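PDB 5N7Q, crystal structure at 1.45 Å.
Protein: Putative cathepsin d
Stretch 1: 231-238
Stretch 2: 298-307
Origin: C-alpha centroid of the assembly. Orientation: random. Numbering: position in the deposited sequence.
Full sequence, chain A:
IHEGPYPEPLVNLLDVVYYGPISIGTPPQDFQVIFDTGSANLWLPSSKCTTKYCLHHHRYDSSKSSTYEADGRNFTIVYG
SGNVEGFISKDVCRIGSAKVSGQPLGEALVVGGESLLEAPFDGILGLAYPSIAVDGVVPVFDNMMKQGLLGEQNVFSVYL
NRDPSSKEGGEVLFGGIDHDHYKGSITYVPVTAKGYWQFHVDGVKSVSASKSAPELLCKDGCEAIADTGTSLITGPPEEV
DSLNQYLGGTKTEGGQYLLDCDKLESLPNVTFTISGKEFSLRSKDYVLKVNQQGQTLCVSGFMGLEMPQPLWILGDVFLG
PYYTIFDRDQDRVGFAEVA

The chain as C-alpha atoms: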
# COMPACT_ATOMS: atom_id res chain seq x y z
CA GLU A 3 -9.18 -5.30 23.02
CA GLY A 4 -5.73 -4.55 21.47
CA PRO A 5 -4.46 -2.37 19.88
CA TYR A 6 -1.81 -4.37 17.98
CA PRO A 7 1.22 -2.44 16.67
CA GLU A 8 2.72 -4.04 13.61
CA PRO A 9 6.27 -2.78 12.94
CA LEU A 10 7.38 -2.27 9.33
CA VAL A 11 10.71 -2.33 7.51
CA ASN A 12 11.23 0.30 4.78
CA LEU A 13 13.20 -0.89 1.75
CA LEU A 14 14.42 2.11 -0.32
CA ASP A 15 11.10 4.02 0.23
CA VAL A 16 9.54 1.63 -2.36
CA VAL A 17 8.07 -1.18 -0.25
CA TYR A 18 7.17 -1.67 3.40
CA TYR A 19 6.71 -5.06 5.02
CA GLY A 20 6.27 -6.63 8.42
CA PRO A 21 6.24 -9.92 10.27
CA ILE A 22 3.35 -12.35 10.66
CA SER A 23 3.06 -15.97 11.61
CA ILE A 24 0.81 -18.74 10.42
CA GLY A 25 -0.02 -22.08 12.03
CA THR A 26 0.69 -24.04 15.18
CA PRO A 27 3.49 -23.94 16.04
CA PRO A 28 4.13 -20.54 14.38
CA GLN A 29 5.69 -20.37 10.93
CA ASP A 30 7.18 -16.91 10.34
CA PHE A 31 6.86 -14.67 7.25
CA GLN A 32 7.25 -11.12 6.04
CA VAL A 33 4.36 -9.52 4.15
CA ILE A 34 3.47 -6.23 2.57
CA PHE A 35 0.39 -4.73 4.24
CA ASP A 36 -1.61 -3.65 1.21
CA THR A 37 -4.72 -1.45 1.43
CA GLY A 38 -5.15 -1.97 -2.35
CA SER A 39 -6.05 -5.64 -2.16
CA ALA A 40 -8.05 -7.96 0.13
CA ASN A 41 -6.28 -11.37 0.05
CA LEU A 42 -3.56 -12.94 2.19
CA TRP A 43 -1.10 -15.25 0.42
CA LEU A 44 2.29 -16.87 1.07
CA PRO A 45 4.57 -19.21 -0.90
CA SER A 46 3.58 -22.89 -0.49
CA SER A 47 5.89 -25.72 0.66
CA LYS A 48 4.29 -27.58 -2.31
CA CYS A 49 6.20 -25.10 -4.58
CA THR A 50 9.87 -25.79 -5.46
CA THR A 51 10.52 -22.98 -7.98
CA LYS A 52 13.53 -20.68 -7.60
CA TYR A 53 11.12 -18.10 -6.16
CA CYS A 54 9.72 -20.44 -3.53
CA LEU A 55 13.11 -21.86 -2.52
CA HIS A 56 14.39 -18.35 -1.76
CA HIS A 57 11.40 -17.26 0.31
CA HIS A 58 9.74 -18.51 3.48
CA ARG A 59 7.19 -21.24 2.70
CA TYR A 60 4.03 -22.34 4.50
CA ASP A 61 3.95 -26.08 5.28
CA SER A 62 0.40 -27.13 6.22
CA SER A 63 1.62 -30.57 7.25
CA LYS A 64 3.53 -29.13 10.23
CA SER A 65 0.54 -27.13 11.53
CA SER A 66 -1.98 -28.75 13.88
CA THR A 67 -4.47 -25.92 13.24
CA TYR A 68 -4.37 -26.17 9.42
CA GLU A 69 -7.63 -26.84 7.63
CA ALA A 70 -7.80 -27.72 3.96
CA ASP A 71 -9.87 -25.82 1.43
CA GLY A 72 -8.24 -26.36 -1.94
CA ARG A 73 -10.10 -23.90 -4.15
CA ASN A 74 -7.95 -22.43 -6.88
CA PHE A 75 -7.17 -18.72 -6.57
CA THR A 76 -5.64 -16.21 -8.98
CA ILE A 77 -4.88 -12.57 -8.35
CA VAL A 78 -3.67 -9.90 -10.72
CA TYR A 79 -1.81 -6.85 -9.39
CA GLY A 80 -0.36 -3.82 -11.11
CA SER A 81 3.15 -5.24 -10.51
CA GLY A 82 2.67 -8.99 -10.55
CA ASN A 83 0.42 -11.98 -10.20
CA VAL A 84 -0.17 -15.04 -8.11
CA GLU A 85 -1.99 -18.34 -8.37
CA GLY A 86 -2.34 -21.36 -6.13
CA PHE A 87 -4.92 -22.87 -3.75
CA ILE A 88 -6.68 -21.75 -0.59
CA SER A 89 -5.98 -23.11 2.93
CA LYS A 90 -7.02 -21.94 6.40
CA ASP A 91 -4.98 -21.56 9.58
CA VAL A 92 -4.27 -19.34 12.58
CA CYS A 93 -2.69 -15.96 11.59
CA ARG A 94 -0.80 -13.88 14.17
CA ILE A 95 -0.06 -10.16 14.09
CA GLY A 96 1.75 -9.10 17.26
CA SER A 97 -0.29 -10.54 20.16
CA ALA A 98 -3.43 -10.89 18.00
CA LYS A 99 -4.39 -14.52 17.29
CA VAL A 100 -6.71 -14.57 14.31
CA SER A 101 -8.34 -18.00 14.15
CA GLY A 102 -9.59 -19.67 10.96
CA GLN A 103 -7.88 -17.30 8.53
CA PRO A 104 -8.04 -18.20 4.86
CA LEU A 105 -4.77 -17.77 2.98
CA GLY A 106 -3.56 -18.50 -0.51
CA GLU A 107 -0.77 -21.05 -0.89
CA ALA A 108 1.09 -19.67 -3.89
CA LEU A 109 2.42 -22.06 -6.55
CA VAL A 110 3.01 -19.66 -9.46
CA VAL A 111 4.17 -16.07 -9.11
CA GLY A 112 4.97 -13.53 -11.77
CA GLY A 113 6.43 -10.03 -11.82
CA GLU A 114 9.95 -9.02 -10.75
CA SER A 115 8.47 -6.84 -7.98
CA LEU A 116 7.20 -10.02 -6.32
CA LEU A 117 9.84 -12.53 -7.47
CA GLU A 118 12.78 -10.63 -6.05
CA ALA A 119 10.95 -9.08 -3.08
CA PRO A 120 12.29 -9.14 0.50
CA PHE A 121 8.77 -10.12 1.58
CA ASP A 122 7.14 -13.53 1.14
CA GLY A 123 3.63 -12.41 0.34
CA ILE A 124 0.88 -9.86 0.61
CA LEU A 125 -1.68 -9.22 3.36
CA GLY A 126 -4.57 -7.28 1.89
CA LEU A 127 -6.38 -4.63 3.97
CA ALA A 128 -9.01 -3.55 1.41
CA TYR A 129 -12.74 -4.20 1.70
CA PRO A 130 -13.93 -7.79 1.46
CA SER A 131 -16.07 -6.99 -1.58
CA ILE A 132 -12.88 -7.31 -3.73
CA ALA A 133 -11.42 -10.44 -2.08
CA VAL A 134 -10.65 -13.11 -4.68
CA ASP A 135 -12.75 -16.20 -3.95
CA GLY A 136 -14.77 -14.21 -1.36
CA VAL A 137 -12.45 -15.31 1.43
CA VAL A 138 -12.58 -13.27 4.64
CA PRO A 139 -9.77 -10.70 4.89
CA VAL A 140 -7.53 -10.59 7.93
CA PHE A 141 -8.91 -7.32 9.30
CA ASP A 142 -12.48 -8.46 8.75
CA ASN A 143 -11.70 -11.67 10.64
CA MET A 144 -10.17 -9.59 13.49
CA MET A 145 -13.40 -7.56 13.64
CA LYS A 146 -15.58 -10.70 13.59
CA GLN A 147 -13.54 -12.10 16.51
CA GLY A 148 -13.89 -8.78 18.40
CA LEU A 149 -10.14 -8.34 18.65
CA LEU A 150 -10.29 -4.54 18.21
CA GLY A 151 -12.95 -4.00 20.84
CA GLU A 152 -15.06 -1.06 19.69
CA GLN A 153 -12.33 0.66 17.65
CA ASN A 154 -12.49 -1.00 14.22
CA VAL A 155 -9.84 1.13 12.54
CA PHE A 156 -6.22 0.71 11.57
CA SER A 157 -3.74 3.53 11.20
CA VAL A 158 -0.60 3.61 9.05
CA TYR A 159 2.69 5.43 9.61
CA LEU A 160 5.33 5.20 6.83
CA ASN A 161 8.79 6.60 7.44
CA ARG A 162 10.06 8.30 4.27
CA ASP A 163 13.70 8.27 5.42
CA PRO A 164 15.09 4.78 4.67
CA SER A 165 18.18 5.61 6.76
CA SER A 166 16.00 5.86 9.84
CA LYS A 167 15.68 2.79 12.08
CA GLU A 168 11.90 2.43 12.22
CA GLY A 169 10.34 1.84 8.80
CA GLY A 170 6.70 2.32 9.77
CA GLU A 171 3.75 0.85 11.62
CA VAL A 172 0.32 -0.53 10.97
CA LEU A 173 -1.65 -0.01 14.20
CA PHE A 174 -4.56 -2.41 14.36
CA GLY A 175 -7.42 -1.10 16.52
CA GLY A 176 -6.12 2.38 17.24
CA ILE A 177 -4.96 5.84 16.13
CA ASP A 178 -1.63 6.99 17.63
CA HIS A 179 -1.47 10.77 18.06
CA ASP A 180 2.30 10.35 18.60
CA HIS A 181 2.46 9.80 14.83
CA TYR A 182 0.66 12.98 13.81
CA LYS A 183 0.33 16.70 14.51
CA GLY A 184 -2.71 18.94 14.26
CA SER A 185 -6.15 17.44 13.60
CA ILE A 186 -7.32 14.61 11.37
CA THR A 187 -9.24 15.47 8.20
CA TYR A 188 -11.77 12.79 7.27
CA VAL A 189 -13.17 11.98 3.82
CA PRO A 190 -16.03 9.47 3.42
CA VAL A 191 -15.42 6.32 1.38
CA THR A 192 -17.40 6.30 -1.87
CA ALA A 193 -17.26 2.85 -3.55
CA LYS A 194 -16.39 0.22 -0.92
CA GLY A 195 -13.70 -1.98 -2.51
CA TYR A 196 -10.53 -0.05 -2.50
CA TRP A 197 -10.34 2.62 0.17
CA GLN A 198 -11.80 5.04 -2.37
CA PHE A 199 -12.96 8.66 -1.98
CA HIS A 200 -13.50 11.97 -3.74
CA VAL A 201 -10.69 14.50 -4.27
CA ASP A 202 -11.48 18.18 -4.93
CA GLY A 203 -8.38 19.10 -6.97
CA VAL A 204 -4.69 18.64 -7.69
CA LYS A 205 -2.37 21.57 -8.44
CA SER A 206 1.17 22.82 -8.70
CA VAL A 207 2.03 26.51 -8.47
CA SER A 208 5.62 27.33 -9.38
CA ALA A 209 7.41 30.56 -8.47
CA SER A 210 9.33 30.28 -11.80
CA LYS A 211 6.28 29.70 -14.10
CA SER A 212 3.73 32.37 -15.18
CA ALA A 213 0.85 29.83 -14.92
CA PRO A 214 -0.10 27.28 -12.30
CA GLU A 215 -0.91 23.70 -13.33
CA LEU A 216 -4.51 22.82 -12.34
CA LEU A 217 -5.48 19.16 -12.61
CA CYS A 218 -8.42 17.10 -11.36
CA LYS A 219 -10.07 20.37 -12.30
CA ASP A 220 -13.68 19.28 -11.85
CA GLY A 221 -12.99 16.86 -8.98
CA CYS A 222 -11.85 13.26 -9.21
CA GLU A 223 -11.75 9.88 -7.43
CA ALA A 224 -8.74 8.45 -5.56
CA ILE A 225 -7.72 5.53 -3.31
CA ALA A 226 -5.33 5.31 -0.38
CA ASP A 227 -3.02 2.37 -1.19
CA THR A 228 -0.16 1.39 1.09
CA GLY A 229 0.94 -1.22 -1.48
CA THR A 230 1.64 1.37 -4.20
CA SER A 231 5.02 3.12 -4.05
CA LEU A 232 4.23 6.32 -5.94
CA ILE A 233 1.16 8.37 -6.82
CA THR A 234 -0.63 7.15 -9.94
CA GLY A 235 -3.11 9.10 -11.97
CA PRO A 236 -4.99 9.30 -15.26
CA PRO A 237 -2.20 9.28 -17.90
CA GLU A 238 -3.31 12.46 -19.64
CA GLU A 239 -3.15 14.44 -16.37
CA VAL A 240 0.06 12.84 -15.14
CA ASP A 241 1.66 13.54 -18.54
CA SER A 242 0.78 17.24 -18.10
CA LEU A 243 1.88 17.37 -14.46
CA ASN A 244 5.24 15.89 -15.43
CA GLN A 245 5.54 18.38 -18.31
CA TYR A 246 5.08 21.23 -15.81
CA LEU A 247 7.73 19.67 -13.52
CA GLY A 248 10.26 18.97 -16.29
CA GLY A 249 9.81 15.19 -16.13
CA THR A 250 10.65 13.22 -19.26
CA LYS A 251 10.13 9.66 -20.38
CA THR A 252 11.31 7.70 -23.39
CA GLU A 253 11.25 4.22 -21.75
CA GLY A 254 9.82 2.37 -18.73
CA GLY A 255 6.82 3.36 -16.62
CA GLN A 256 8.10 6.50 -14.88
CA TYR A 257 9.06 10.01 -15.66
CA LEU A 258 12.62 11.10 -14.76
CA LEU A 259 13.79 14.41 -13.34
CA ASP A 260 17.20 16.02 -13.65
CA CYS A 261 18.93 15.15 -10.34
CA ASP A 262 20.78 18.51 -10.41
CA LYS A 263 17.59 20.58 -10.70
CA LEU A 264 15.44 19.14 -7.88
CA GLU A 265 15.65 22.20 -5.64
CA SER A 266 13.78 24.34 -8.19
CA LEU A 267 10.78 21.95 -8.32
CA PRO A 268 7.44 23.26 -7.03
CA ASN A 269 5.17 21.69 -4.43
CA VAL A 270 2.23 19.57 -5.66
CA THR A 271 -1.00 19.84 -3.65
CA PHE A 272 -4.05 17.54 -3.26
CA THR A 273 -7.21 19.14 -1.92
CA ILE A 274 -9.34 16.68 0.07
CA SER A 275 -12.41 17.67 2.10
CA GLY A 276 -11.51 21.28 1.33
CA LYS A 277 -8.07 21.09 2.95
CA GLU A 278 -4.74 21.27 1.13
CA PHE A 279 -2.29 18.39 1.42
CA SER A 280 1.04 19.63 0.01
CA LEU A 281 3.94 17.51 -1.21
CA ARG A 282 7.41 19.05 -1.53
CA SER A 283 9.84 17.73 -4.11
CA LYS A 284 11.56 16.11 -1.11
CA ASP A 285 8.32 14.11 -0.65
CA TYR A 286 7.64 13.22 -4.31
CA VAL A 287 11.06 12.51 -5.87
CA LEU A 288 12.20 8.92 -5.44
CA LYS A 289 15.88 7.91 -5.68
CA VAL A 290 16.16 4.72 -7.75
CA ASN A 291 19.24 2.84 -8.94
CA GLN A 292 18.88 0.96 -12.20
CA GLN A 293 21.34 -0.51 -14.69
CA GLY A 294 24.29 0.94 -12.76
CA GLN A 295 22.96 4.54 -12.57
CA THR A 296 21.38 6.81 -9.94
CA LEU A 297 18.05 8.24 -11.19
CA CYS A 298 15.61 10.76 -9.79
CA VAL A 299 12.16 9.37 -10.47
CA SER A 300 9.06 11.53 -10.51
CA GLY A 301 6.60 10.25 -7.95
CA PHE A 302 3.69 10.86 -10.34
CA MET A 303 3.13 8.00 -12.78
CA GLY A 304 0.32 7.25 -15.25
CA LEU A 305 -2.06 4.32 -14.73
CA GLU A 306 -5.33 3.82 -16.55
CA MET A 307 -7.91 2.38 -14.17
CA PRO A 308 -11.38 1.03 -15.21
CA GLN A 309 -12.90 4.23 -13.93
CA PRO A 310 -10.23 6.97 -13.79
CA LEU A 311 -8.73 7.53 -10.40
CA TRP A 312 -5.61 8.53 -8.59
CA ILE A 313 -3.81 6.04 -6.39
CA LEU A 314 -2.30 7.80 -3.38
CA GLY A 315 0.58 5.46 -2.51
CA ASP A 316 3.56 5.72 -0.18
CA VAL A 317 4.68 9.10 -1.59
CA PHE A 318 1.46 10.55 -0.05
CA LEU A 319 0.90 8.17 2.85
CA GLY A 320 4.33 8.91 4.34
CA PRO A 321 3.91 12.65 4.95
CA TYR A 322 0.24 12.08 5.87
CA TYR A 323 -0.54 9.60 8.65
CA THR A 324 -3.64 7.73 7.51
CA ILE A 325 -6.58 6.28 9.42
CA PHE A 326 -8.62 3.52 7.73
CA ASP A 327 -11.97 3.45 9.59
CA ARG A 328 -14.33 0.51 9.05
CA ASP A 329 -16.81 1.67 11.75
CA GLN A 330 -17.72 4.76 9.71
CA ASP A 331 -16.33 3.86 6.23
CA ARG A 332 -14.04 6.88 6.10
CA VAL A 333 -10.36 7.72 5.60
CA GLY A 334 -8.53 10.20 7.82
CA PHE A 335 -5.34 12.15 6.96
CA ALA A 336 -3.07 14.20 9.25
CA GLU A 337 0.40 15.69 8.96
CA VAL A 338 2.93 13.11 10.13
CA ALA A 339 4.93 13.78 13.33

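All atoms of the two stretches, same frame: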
# COMPACT_ATOMS: atom_id res chain seq x y z
N SER A 231 3.88 2.30 -4.47
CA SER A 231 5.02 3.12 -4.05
C SER A 231 4.81 4.61 -4.28
O SER A 231 5.16 5.46 -3.45
CB SER A 231 6.26 2.72 -4.85
OG SER A 231 6.55 1.34 -4.69
N LEU A 232 4.31 4.94 -5.47
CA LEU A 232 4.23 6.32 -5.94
C LEU A 232 2.80 6.84 -5.85
O LEU A 232 1.98 6.31 -5.09
CB LEU A 232 4.81 6.41 -7.37
CG LEU A 232 6.22 5.88 -7.54
CD1 LEU A 232 6.67 6.14 -8.98
CD2 LEU A 232 7.21 6.44 -6.53
N ILE A 233 2.52 7.92 -6.56
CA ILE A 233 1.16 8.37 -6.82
C ILE A 233 0.89 8.05 -8.27
O ILE A 233 1.70 8.42 -9.14
CB ILE A 233 0.97 9.86 -6.50
CG1 ILE A 233 1.09 10.08 -5.00
CG2 ILE A 233 -0.36 10.39 -7.07
CD1 ILE A 233 1.14 11.50 -4.56
N THR A 234 -0.21 7.39 -8.55
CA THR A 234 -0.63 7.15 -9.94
C THR A 234 -1.80 8.03 -10.24
O THR A 234 -2.54 8.43 -9.34
CB THR A 234 -0.97 5.69 -10.27
OG1 THR A 234 -2.28 5.36 -9.79
CG2 THR A 234 0.03 4.71 -9.61
N GLY A 235 -1.95 8.36 -11.51
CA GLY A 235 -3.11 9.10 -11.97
C GLY A 235 -3.49 8.81 -13.40
O GLY A 235 -2.76 8.12 -14.11
N PRO A 236 -4.61 9.39 -13.85
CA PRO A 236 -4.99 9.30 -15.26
C PRO A 236 -3.81 9.75 -16.13
O PRO A 236 -3.27 10.83 -15.88
CB PRO A 236 -6.16 10.30 -15.36
CG PRO A 236 -6.75 10.33 -13.99
CD PRO A 236 -5.55 10.24 -13.08
N PRO A 237 -3.40 8.94 -17.12
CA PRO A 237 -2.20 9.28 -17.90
C PRO A 237 -2.16 10.67 -18.50
O PRO A 237 -1.14 11.33 -18.46
CB PRO A 237 -2.17 8.20 -18.97
CG PRO A 237 -2.80 7.03 -18.33
CD PRO A 237 -3.86 7.57 -17.40
N GLU A 238 -3.29 11.14 -19.02
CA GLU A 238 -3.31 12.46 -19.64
C GLU A 238 -2.93 13.56 -18.64
O GLU A 238 -2.18 14.47 -18.99
CB GLU A 238 -4.67 12.73 -20.28
CG GLU A 238 -4.90 11.89 -21.53
N CYS A 298 16.59 10.04 -10.60
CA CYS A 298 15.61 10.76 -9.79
C CYS A 298 14.26 10.60 -10.47
O CYS A 298 14.02 11.21 -11.53
CB CYS A 298 16.01 12.22 -9.65
SG CYS A 298 17.53 12.36 -8.69
N VAL A 299 13.42 9.77 -9.86
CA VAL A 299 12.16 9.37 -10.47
C VAL A 299 11.05 10.30 -9.96
O VAL A 299 10.92 10.56 -8.77
CB VAL A 299 11.87 7.90 -10.14
CG1 VAL A 299 10.44 7.50 -10.48
CG2 VAL A 299 12.87 7.01 -10.85
N SER A 300 10.23 10.79 -10.88
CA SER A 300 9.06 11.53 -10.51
C SER A 300 8.07 10.61 -9.83
O SER A 300 7.72 9.56 -10.37
CB SER A 300 8.39 12.10 -11.75
OG SER A 300 7.13 12.65 -11.39
N GLY A 301 7.58 11.03 -8.69
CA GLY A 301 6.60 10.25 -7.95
C GLY A 301 5.18 10.31 -8.47
O GLY A 301 4.27 9.87 -7.79
N PHE A 302 4.99 10.86 -9.67
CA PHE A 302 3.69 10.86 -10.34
C PHE A 302 3.79 10.05 -11.60
O PHE A 302 4.51 10.45 -12.53
CB PHE A 302 3.18 12.28 -10.61
CG PHE A 302 3.24 13.14 -9.41
CD1 PHE A 302 2.27 13.07 -8.44
CD2 PHE A 302 4.31 14.00 -9.22
CE1 PHE A 302 2.36 13.85 -7.31
CE2 PHE A 302 4.41 14.79 -8.10
CZ PHE A 302 3.42 14.70 -7.13
N MET A 303 3.10 8.92 -11.66
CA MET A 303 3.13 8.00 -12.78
C MET A 303 1.72 7.75 -13.33
O MET A 303 0.74 7.76 -12.61
CB MET A 303 3.82 6.70 -12.40
CG MET A 303 3.16 5.96 -11.26
SD MET A 303 3.86 4.31 -10.99
CE MET A 303 3.03 3.31 -12.21
N GLY A 304 1.62 7.48 -14.62
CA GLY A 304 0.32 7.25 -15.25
C GLY A 304 -0.16 5.81 -15.10
O GLY A 304 0.64 4.87 -15.22
N LEU A 305 -1.44 5.65 -14.80
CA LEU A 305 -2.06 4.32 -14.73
C LEU A 305 -3.54 4.45 -15.06
O LEU A 305 -4.29 5.12 -14.36
CB LEU A 305 -1.85 3.66 -13.35
CG LEU A 305 -2.46 2.26 -13.22
CD1 LEU A 305 -1.93 1.27 -14.25
CD2 LEU A 305 -2.26 1.69 -11.82
N GLU A 306 -3.95 3.81 -16.15
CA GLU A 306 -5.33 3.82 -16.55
C GLU A 306 -6.09 2.79 -15.73
O GLU A 306 -5.80 1.60 -15.81
CB GLU A 306 -5.48 3.49 -18.04
CG GLU A 306 -6.89 3.71 -18.55
CD GLU A 306 -7.04 3.58 -20.05
OE1 GLU A 306 -8.20 3.63 -20.51
OE2 GLU A 306 -6.03 3.42 -20.78
N MET A 307 -7.05 3.25 -14.95
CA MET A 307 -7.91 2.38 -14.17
C MET A 307 -9.26 2.24 -14.90
O MET A 307 -9.57 3.05 -15.77
CB MET A 307 -8.06 2.94 -12.77
CG MET A 307 -6.77 2.94 -11.95
SD MET A 307 -6.12 1.31 -11.49
CE MET A 307 -7.21 0.90 -10.12
O HOH W 1 -4.22 5.83 -11.59

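The strand pairing ends in a glycine pair: Gly235 lies beside Gly304, and the chain of stretch 1 then turns through Pro236, the N-cap of a helix, so that Pro237 CA sits 4.2 Å from Gly304 CA. A CB on Gly304 would come within a tight 3.3 Å of Pro237 CA, so this close pass relies on a bare backbone.

The two strands run parallel, and stretch 1 bonds through alternate residues. Ile233 N donates to Gly301 O (2.9 Å) and Ile233 O accepts from Met303 N (2.9 Å); Gly235 repeats the pattern, its N donating to Met303 O (3.0 Å) and its O accepting from Leu305 N (2.9 Å). Thr234, between them, turns its own amide and carbonyl off this ladder, but its CA gives a CA-H...O contact to Met303 O at 3.1 Å.

Side chains sort by face. Ile233 and Phe302 share one, with Ile233 CD1 3.8 Å from Phe302 CE1, oblique to the ring. Thr234 and Met303 share the other, Thr234 CG2 lying 3.8 Å from Met303 CG. Just before the strand, Leu232 CD1 packs 3.9 Å from Met303 SD and 4.3 Å from Val299 CG1. A water adds a polar link, accepting from Thr234 OG1 (2.7 Å from the water O) and donating to Leu305 O (2.9 Å).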